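Local coordinates for putative phenazine biosynthesis PhzC/PhzF protein (Clostridium difficile, PDB 4DUN) that probably acts as an isomerase of the PhzF family, with a substrate that is not known, at residues E5-D10 / N85-N90; C136-V141 / L147-N152; Q155-Y160 / A226-R231; D200-S205 / G233-E238. All blocks are in the same frame, centred on the assembly; numbering follows the deposited sequence.

Interaction 1. Residues E5-D10 / N85-N90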
# COMPACT_ATOMS: atom_id res chain seq x y z
N GLU A 5 -18.78 3.00 7.36
CA GLU A 5 -18.13 4.28 7.04
C GLU A 5 -16.63 4.09 7.04
O GLU A 5 -16.09 3.39 7.90
CB GLU A 5 -18.52 5.38 8.04
CG GLU A 5 -20.00 5.66 8.18
CD GLU A 5 -20.30 6.41 9.47
OE1 GLU A 5 -20.82 5.78 10.42
OE2 GLU A 5 -19.88 7.58 9.57
N TYR A 6 -15.94 4.69 6.07
CA TYR A 6 -14.50 4.49 5.93
C TYR A 6 -13.83 5.82 5.61
O TYR A 6 -14.35 6.63 4.83
CB TYR A 6 -14.20 3.42 4.84
CG TYR A 6 -12.71 3.21 4.65
CD1 TYR A 6 -11.92 2.68 5.67
CD2 TYR A 6 -12.07 3.65 3.49
CE1 TYR A 6 -10.54 2.58 5.53
CE2 TYR A 6 -10.69 3.55 3.34
CZ TYR A 6 -9.93 3.02 4.37
OH TYR A 6 -8.57 2.90 4.24
N TYR A 7 -12.69 6.07 6.28
CA TYR A 7 -11.94 7.31 6.21
C TYR A 7 -10.47 7.04 6.08
O TYR A 7 -9.95 6.12 6.72
CB TYR A 7 -12.16 8.13 7.53
CG TYR A 7 -13.60 8.37 7.89
CD1 TYR A 7 -14.33 7.42 8.61
CD2 TYR A 7 -14.24 9.56 7.56
CE1 TYR A 7 -15.68 7.63 8.93
CE2 TYR A 7 -15.57 9.79 7.89
CZ TYR A 7 -16.29 8.82 8.58
OH TYR A 7 -17.60 9.06 8.91
N ILE A 8 -9.77 7.88 5.31
CA ILE A 8 -8.31 7.87 5.22
C ILE A 8 -7.86 9.17 5.85
O ILE A 8 -8.26 10.24 5.39
CB ILE A 8 -7.72 7.68 3.81
CG1 ILE A 8 -8.16 6.34 3.19
CG2 ILE A 8 -6.17 7.80 3.89
CD1 ILE A 8 -7.83 6.21 1.67
N VAL A 9 -7.08 9.08 6.93
CA VAL A 9 -6.67 10.24 7.73
C VAL A 9 -5.16 10.26 7.89
O VAL A 9 -4.57 9.21 8.19
CB VAL A 9 -7.37 10.16 9.13
CG1 VAL A 9 -6.88 11.25 10.10
CG2 VAL A 9 -8.89 10.18 9.00
N ASP A 10 -4.56 11.46 7.78
CA ASP A 10 -3.12 11.67 8.03
C ASP A 10 -2.94 12.17 9.47
O ASP A 10 -3.43 13.25 9.80
CB ASP A 10 -2.54 12.69 7.02
CG ASP A 10 -2.61 12.20 5.57
OD1 ASP A 10 -2.80 10.97 5.37
OD2 ASP A 10 -2.54 13.04 4.66
N ASN A 85 -14.94 14.31 14.68
CA ASN A 85 -15.37 15.09 13.52
C ASN A 85 -16.64 14.55 12.87
O ASN A 85 -17.34 15.33 12.21
CB ASN A 85 -14.26 15.16 12.46
CG ASN A 85 -13.23 16.22 12.76
OD1 ASN A 85 -13.26 17.32 12.18
ND2 ASN A 85 -12.30 15.91 13.67
N PHE A 86 -16.94 13.23 13.04
CA PHE A 86 -18.06 12.64 12.31
C PHE A 86 -19.06 11.81 13.12
O PHE A 86 -20.21 11.68 12.68
CB PHE A 86 -17.52 11.73 11.19
CG PHE A 86 -16.62 12.47 10.22
CD1 PHE A 86 -17.16 13.32 9.26
CD2 PHE A 86 -15.24 12.36 10.31
CE1 PHE A 86 -16.33 14.05 8.41
CE2 PHE A 86 -14.41 13.07 9.44
CZ PHE A 86 -14.97 13.93 8.50
N ILE A 87 -18.64 11.20 14.22
CA ILE A 87 -19.47 10.24 14.95
C ILE A 87 -20.17 10.88 16.12
O ILE A 87 -21.40 10.79 16.22
CB ILE A 87 -18.61 9.00 15.36
CG1 ILE A 87 -17.76 8.44 14.17
CG2 ILE A 87 -19.44 7.93 16.08
CD1 ILE A 87 -18.50 8.12 12.78
N ASP A 88 -19.40 11.50 17.03
CA ASP A 88 -19.87 12.25 18.18
C ASP A 88 -19.24 13.61 18.03
O ASP A 88 -18.20 13.88 18.62
CB ASP A 88 -19.48 11.55 19.50
CG ASP A 88 -20.13 12.12 20.75
OD1 ASP A 88 -20.88 13.12 20.64
OD2 ASP A 88 -19.87 11.59 21.84
N VAL A 89 -19.84 14.42 17.15
CA VAL A 89 -19.28 15.70 16.71
C VAL A 89 -18.91 16.61 17.89
O VAL A 89 -19.75 16.97 18.70
CB VAL A 89 -20.18 16.44 15.68
CG1 VAL A 89 -19.53 17.74 15.22
CG2 VAL A 89 -20.47 15.54 14.47
N ASN A 90 -17.61 16.97 17.93
CA ASN A 90 -16.95 17.87 18.89
C ASN A 90 -16.82 17.29 20.30
O ASN A 90 -16.50 18.05 21.22
CB ASN A 90 -17.61 19.26 18.93
CG ASN A 90 -17.43 20.02 17.64
OD1 ASN A 90 -16.36 20.03 17.03
ND2 ASN A 90 -18.49 20.68 17.19
O HOH W 1 -21.30 9.64 10.49
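Tyr7 and Phe86 stack their rings in an offset pair, joining strand 4-11 to the late part of helix 73-87. This is sheet-on-helix packing in a diaminopimelate epimerase-like domain, the fold of the PhzF family, where strands wrap round a central helix. The ring stack is the tight part. Centroids are 4.8 Å apart and the planes are turned by 28°. Tyr7 CE2 lies over one face of Phe86, toward its rim, 3.5 Å from Phe86 CD2. Asn85 CB lies over the opposite face. The two side chains slide past each other in opposite directions, which carries Tyr7 OH beyond the Phe86 ring to within 3.5 Å of Phe86 CB. Val82 and Val26 also pack on Tyr7.

The other side is looser and wetter. Glu5 comes from the same side of the strand as Tyr7. Its extended chain brings OE2 to the edge of the tyrosine ring, where it accepts a hydrogen bond from Tyr7 OH (2.8 Å). Ile87 comes from the opposite direction and brings CD1 near Glu5 OE2. No direct hydrogen bond joins the segments. Instead a water donates to both sides, reaching Glu5 OE2 at 2.7 Å and Phe86 O at 3.2 Å.

Interaction 2. Residues C136-V141 / L147-N152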
# COMPACT_ATOMS: atom_id res chain seq x y z
N CYS A 136 26.75 5.10 11.19
CA CYS A 136 27.03 6.50 11.53
C CYS A 136 27.95 6.53 12.73
O CYS A 136 28.19 5.49 13.35
CB CYS A 136 25.74 7.29 11.78
SG CYS A 136 24.80 6.73 13.22
N VAL A 137 28.49 7.72 13.06
CA VAL A 137 29.31 7.93 14.25
C VAL A 137 28.55 8.95 15.11
O VAL A 137 28.67 10.17 14.91
CB VAL A 137 30.79 8.31 14.00
CG1 VAL A 137 31.55 8.44 15.33
CG2 VAL A 137 31.49 7.29 13.10
N PRO A 138 27.74 8.46 16.06
CA PRO A 138 26.95 9.38 16.89
C PRO A 138 27.76 10.07 17.98
O PRO A 138 28.83 9.59 18.35
CB PRO A 138 25.86 8.48 17.49
CG PRO A 138 26.47 7.13 17.52
CD PRO A 138 27.47 7.05 16.39
N SER A 139 27.24 11.21 18.50
CA SER A 139 27.87 11.93 19.61
C SER A 139 27.71 11.11 20.89
O SER A 139 28.65 11.00 21.67
CB SER A 139 27.22 13.31 19.79
OG SER A 139 27.04 13.97 18.56
N ASP A 140 26.52 10.50 21.06
CA ASP A 140 26.16 9.68 22.21
C ASP A 140 25.17 8.59 21.79
O ASP A 140 24.50 8.71 20.76
CB ASP A 140 25.53 10.56 23.33
CG ASP A 140 26.51 11.48 24.05
OD1 ASP A 140 27.38 10.96 24.79
OD2 ASP A 140 26.38 12.71 23.90
N VAL A 141 25.07 7.54 22.61
CA VAL A 141 24.16 6.40 22.38
C VAL A 141 23.34 6.18 23.65
O VAL A 141 23.92 6.09 24.73
CB VAL A 141 24.93 5.11 21.94
CG1 VAL A 141 23.97 3.96 21.71
CG2 VAL A 141 25.78 5.35 20.69
N LEU A 147 16.82 1.86 20.16
CA LEU A 147 18.18 2.37 20.25
C LEU A 147 18.15 3.83 19.84
O LEU A 147 17.52 4.17 18.82
CB LEU A 147 19.14 1.57 19.36
CG LEU A 147 20.61 2.01 19.35
CD1 LEU A 147 21.27 1.77 20.71
CD2 LEU A 147 21.39 1.23 18.27
N ILE A 148 18.76 4.71 20.64
CA ILE A 148 18.73 6.14 20.36
C ILE A 148 20.14 6.61 20.03
O ILE A 148 21.04 6.49 20.86
CB ILE A 148 18.11 6.92 21.54
CG1 ILE A 148 16.68 6.39 21.84
CG2 ILE A 148 18.09 8.44 21.24
CD1 ILE A 148 16.20 6.63 23.22
N LEU A 149 20.30 7.17 18.82
CA LEU A 149 21.58 7.69 18.34
C LEU A 149 21.53 9.18 18.24
O LEU A 149 20.78 9.74 17.44
CB LEU A 149 21.96 7.07 16.97
CG LEU A 149 21.89 5.52 16.85
CD1 LEU A 149 22.16 5.06 15.42
CD2 LEU A 149 22.84 4.83 17.84
N LEU A 150 22.31 9.84 19.10
CA LEU A 150 22.39 11.30 19.08
C LEU A 150 23.36 11.72 18.00
O LEU A 150 24.56 11.42 18.08
CB LEU A 150 22.78 11.87 20.46
CG LEU A 150 23.04 13.39 20.49
CD1 LEU A 150 21.73 14.19 20.36
CD2 LEU A 150 23.81 13.80 21.72
N LEU A 151 22.86 12.45 16.98
CA LEU A 151 23.73 12.95 15.91
C LEU A 151 24.10 14.41 16.20
O LEU A 151 23.51 15.01 17.10
CB LEU A 151 23.09 12.77 14.53
CG LEU A 151 22.67 11.32 14.14
CD1 LEU A 151 22.25 11.26 12.66
CD2 LEU A 151 23.80 10.29 14.37
N ASN A 152 25.09 14.96 15.49
CA ASN A 152 25.63 16.29 15.76
C ASN A 152 24.83 17.46 15.17
O ASN A 152 25.11 18.60 15.51
CB ASN A 152 27.08 16.36 15.30
CG ASN A 152 28.01 15.62 16.23
OD1 ASN A 152 28.14 15.95 17.41
ND2 ASN A 152 28.67 14.59 15.72
O HOH W 2 27.11 12.55 14.74
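Ser139 N donates to Leu150 O at 2.7 Å. One step on, Leu150 N donates to Asp140 O at 3.0 Å with an N-H...O angle of 158°. These bonds join the open end of the beta hairpin made by strands 140-143 and 147-150. Val141 and Leu149 follow as a non-hydrogen-bonded antiparallel pair. A water widens the polar zone: it donates to Val137 O and accepts a weak bond from Asn152 N. Ser139 OG also lies close to Asn152 OD1, but that contact is very short and involves a serine with two conformers, so it is doubtful.

The side chains pack on both faces of the hairpin. On one face Val141 and Leu149 lie side by side, and Val141 CG1 also touches Leu147 CD1 at 3.6 Å. Pro138 CB approaches Leu149 CB on this side. On the other face Asp140 and Leu150 point the same way, with Asp140 OD2 alongside Leu150 CD2 at 3.5 Å. Leu150 also packs on Tyr213 and Trp214 of helix 207-218.

Farther out, Cys136 closes the packing. Its SG sits between the backbone N and the carbonyl carbon (chi1 65°). From there it touches two leucine methyls, Leu149 CD1 at 3.8 Å and Leu151 CD2 at 3.9 Å.

Interaction 3. Residues Q155-Y160 / A226-R231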
# COMPACT_ATOMS: atom_id res chain seq x y z
N GLN A 155 21.09 18.45 9.98
CA GLN A 155 21.61 18.05 8.68
C GLN A 155 22.05 16.58 8.68
O GLN A 155 21.73 15.86 7.73
CB GLN A 155 22.79 18.95 8.23
CG GLN A 155 23.09 18.81 6.73
CD GLN A 155 21.88 19.11 5.87
OE1 GLN A 155 21.29 20.19 5.95
NE2 GLN A 155 21.45 18.14 5.07
N GLU A 156 22.72 16.12 9.75
CA GLU A 156 23.17 14.72 9.84
C GLU A 156 21.96 13.76 9.91
O GLU A 156 21.99 12.69 9.28
CB GLU A 156 24.11 14.50 11.02
CG GLU A 156 25.52 14.98 10.75
CD GLU A 156 26.56 14.55 11.77
OE1 GLU A 156 26.17 13.92 12.79
OE2 GLU A 156 27.76 14.82 11.54
N VAL A 157 20.88 14.18 10.59
CA VAL A 157 19.63 13.41 10.68
C VAL A 157 19.03 13.30 9.27
O VAL A 157 18.71 12.20 8.83
CB VAL A 157 18.65 14.02 11.72
CG1 VAL A 157 17.25 13.38 11.64
CG2 VAL A 157 19.22 13.86 13.14
N ILE A 158 18.93 14.42 8.54
CA ILE A 158 18.42 14.45 7.16
C ILE A 158 19.29 13.55 6.24
O ILE A 158 18.74 12.82 5.42
CB ILE A 158 18.36 15.92 6.63
CG1 ILE A 158 17.36 16.78 7.45
CG2 ILE A 158 18.02 15.99 5.11
CD1 ILE A 158 17.54 18.30 7.27
N ASN A 159 20.63 13.62 6.37
CA ASN A 159 21.58 12.89 5.51
C ASN A 159 21.56 11.38 5.66
O ASN A 159 21.95 10.66 4.73
CB ASN A 159 23.01 13.37 5.76
CG ASN A 159 23.28 14.76 5.25
OD1 ASN A 159 22.46 15.37 4.56
ND2 ASN A 159 24.44 15.30 5.59
N TYR A 160 21.17 10.89 6.84
CA TYR A 160 21.21 9.46 7.13
C TYR A 160 20.38 8.65 6.14
O TYR A 160 19.26 9.02 5.81
CB TYR A 160 20.73 9.23 8.56
CG TYR A 160 20.94 7.82 9.07
CD1 TYR A 160 19.94 6.86 8.96
CD2 TYR A 160 22.11 7.48 9.74
CE1 TYR A 160 20.13 5.56 9.44
CE2 TYR A 160 22.29 6.20 10.26
CZ TYR A 160 21.29 5.25 10.12
OH TYR A 160 21.46 3.99 10.64
N ALA A 226 10.00 17.57 15.44
CA ALA A 226 9.68 17.19 14.07
C ALA A 226 10.22 15.81 13.83
O ALA A 226 11.26 15.44 14.39
CB ALA A 226 10.28 18.19 13.06
N GLN A 227 9.49 15.02 13.07
CA GLN A 227 9.96 13.71 12.62
C GLN A 227 10.26 13.91 11.15
O GLN A 227 9.35 14.23 10.39
CB GLN A 227 8.95 12.58 12.90
CG GLN A 227 9.61 11.22 12.63
CD GLN A 227 9.06 10.10 13.48
OE1 GLN A 227 8.68 10.29 14.64
NE2 GLN A 227 9.04 8.90 12.90
N LEU A 228 11.55 13.85 10.79
CA LEU A 228 12.02 14.22 9.46
C LEU A 228 12.00 13.05 8.46
O LEU A 228 12.97 12.80 7.74
CB LEU A 228 13.42 14.87 9.57
CG LEU A 228 13.48 16.16 10.40
CD1 LEU A 228 14.90 16.71 10.42
CD2 LEU A 228 12.48 17.25 9.88
N SER A 229 10.84 12.38 8.38
CA SER A 229 10.58 11.35 7.38
C SER A 229 10.23 12.08 6.07
O SER A 229 10.02 13.30 6.10
CB SER A 229 9.41 10.48 7.83
OG SER A 229 8.28 11.31 8.08
N ASN A 230 10.10 11.34 4.96
CA ASN A 230 9.71 11.87 3.64
C ASN A 230 8.41 12.68 3.78
O ASN A 230 8.34 13.83 3.37
CB ASN A 230 9.53 10.70 2.65
CG ASN A 230 9.19 11.10 1.24
OD1 ASN A 230 9.59 12.16 0.74
ND2 ASN A 230 8.46 10.23 0.55
N ARG A 231 7.40 12.08 4.44
CA ARG A 231 6.10 12.73 4.67
C ARG A 231 6.21 13.83 5.73
O ARG A 231 5.68 14.93 5.52
CB ARG A 231 5.04 11.69 5.05
CG ARG A 231 4.73 10.71 3.89
CD ARG A 231 3.70 9.66 4.30
NE ARG A 231 2.43 10.27 4.68
CZ ARG A 231 1.36 10.36 3.91
NH1 ARG A 231 1.36 9.84 2.68
NH2 ARG A 231 0.26 10.96 4.35
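Ile158 and Leu228 bring their CA atoms to 6.8 Å where helix 154-159 passes the loop after strand 222-227, and Leu228 is the centre of an inverse gamma turn. The contact is helix-on-loop packing in the C-terminal half of a diaminopimelate epimerase-like fold. Backbone does not join the segments, and no hydrogen bond crosses between them.

One methyl does the work. The Leu228 side chain runs toward the helix with CG beside its backbone N (chi1 -61°) and CD1 fully extended. CD1 touches Ile158 CG1 at 3.9 Å and Val157 CG1 more distantly at 4.3 Å. Ile158 and Leu228 cross at a slant. The two helix residues differ in setting. Val157 is buried and also packs on Ile178 and Ala180 of strand 176-181, while Ile158 is exposed. Leu228 packs in turn on Val188 and Arg190 of strand 187-193. The leucine therefore lies between the helix and that strand; its contacts with the helix are apolar.

Within the helix, Gln155 NE2 donates to Asn159 OD1, one turn later, at 3.0 Å and an angle of 162°. The acceptor lies in the amide plane of Gln155, but the donor stands above the carbonyl plane of Asn159. Tyr160 is the first residue to leave helical geometry. Arg190 reaches this helix end too, and its NH1 is hydrogen-bonded to both Val157 O and Tyr160 O.

Interaction 4. Residues D200-S205 / G233-E238. With SO4 (sulfate ion), chain B.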
# COMPACT_ATOMS: atom_id res chain seq x y z
N ASP A 200 9.45 4.86 9.69
CA ASP A 200 8.14 5.23 10.21
C ASP A 200 7.88 6.74 9.96
O ASP A 200 8.72 7.56 10.31
CB ASP A 200 8.11 4.94 11.72
CG ASP A 200 6.74 4.76 12.33
OD1 ASP A 200 5.75 4.56 11.56
OD2 ASP A 200 6.67 4.74 13.56
N PRO A 201 6.76 7.11 9.30
CA PRO A 201 6.51 8.54 9.03
C PRO A 201 6.49 9.41 10.30
O PRO A 201 7.15 10.45 10.33
CB PRO A 201 5.14 8.53 8.33
CG PRO A 201 5.11 7.16 7.65
CD PRO A 201 5.70 6.27 8.72
N VAL A 202 5.74 9.00 11.33
CA VAL A 202 5.64 9.71 12.62
C VAL A 202 5.47 8.67 13.71
O VAL A 202 4.61 7.79 13.58
CB VAL A 202 4.52 10.80 12.73
CG1 VAL A 202 4.83 11.76 13.89
CG2 VAL A 202 4.36 11.60 11.44
N THR A 203 6.27 8.78 14.77
CA THR A 203 6.22 7.82 15.88
C THR A 203 5.92 8.54 17.19
O THR A 203 6.72 9.35 17.65
CB THR A 203 7.59 7.09 15.97
OG1 THR A 203 8.04 6.71 14.67
CG2 THR A 203 7.54 5.86 16.92
N GLY A 204 4.78 8.22 17.79
CA GLY A 204 4.46 8.83 19.08
C GLY A 204 5.28 8.27 20.24
O GLY A 204 5.81 9.04 21.04
N SER A 205 5.42 6.94 20.32
CA SER A 205 6.04 6.26 21.47
C SER A 205 7.55 6.53 21.65
O SER A 205 8.03 6.48 22.78
CB SER A 205 5.78 4.76 21.43
OG SER A 205 6.26 4.16 20.24
N GLY A 233 6.47 14.78 10.15
CA GLY A 233 5.50 14.95 11.22
C GLY A 233 5.89 16.03 12.20
O GLY A 233 7.07 16.34 12.35
N ILE A 234 4.88 16.62 12.84
CA ILE A 234 5.06 17.63 13.88
C ILE A 234 4.39 17.09 15.13
O ILE A 234 3.24 16.66 15.07
CB ILE A 234 4.53 19.03 13.47
CG1 ILE A 234 5.29 19.60 12.23
CG2 ILE A 234 4.55 19.99 14.67
CD1 ILE A 234 6.83 20.00 12.48
N ILE A 235 5.14 17.08 16.24
CA ILE A 235 4.66 16.56 17.52
C ILE A 235 4.81 17.61 18.60
O ILE A 235 5.92 18.08 18.84
CB ILE A 235 5.44 15.26 17.94
CG1 ILE A 235 5.54 14.21 16.79
CG2 ILE A 235 4.81 14.65 19.21
CD1 ILE A 235 6.78 14.42 15.82
N GLN A 236 3.69 17.94 19.24
CA GLN A 236 3.69 18.86 20.39
C GLN A 236 4.01 18.01 21.60
O GLN A 236 3.38 16.95 21.79
CB GLN A 236 2.34 19.61 20.56
CG GLN A 236 1.84 20.37 19.33
CD GLN A 236 2.82 21.38 18.78
OE1 GLN A 236 3.52 22.09 19.52
NE2 GLN A 236 2.90 21.45 17.46
N CYS A 237 5.00 18.44 22.38
CA CYS A 237 5.58 17.70 23.51
C CYS A 237 5.48 18.47 24.78
O CYS A 237 5.81 19.66 24.80
CB CYS A 237 7.04 17.39 23.22
SG CYS A 237 7.31 16.36 21.76
N GLU A 238 5.11 17.80 25.87
CA GLU A 238 5.03 18.43 27.19
C GLU A 238 5.33 17.44 28.30
O GLU A 238 4.76 16.34 28.32
CB GLU A 238 3.66 19.10 27.41
CG GLU A 238 3.56 19.85 28.73
CD GLU A 238 2.26 20.58 29.02
OE1 GLU A 238 1.40 20.66 28.12
OE2 GLU A 238 2.12 21.08 30.16
S SO4 B . 3.05 5.22 18.50
O1 SO4 B . 2.45 3.93 18.17
O2 SO4 B . 2.63 5.68 19.85
O3 SO4 B . 4.47 5.03 18.48
O4 SO4 B . 2.62 6.20 17.53
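Val202 meets Gly233 and Ile235 from the middle of a segment that begins at Asp200. Asp200 OD2 accepts a hydrogen bond from Thr203 OG1 at 2.6 Å, from above the carboxylate plane, which ties the start of the segment to its fourth residue. Asp200 OD1 is bonded to Asn20 ND2. Pro201 follows, with its side chain about 7 Å from that of Glu47, the predicted active-site residue, and about 7 Å from a bound nickel ion. Its carbonyl oxygen accepts from Ser229 OG.

Val202 then makes the apolar contact. Its CG2 lies over the backbone of Gly233, 3.5 Å from Gly233 CA, in the place that a CB on Gly233 would take. CG1, set opposite the backbone N (chi1 -161°), meets Ile235 CD1 at 3.8 Å. Phe12 packs on both Val202 and Ile235. In this diaminopimelate epimerase-like fold the segment connects strand 198-200 to helix 207-218 near the cleft between the two halves.

Beyond it a sulfate, probably from the crystallisation liquor, is gripped. Thr203 CG2 also touches sulfate O3. Gly204 N donates to sulfate O4 at 3.0 Å, and Gly73 N, at the start of helix 73-87, binds the ion too. At Ser205 both N (2.8 Å) and OG (2.7 Å) donate to sulfate O3, and the OG is also bonded to Arg145 NH1.

From the N terminus, interaction 1 comes first. It closes a long loop of 74 residues, bringing strand 4-11 back to helix 73-87 in the N-terminal half. Interaction 2 follows in series and closes a short loop of five residues, a hairpin in the C-terminal half. Interaction 3 opens just after it and closes a loop of 65 residues; Leu151 packs against Glu156 and Val157. Interaction 4 closes one of 27. Interactions 3 and 4 cross, because 200-205 lies inside the loop of interaction 3 and 233-238 lies beyond 226-231. They also touch: Gln227 and Ser229 are hydrogen-bonded to 200-205. A weak ion pair between Asp10 and Arg231 links interactions 1 and 3 across the two halves.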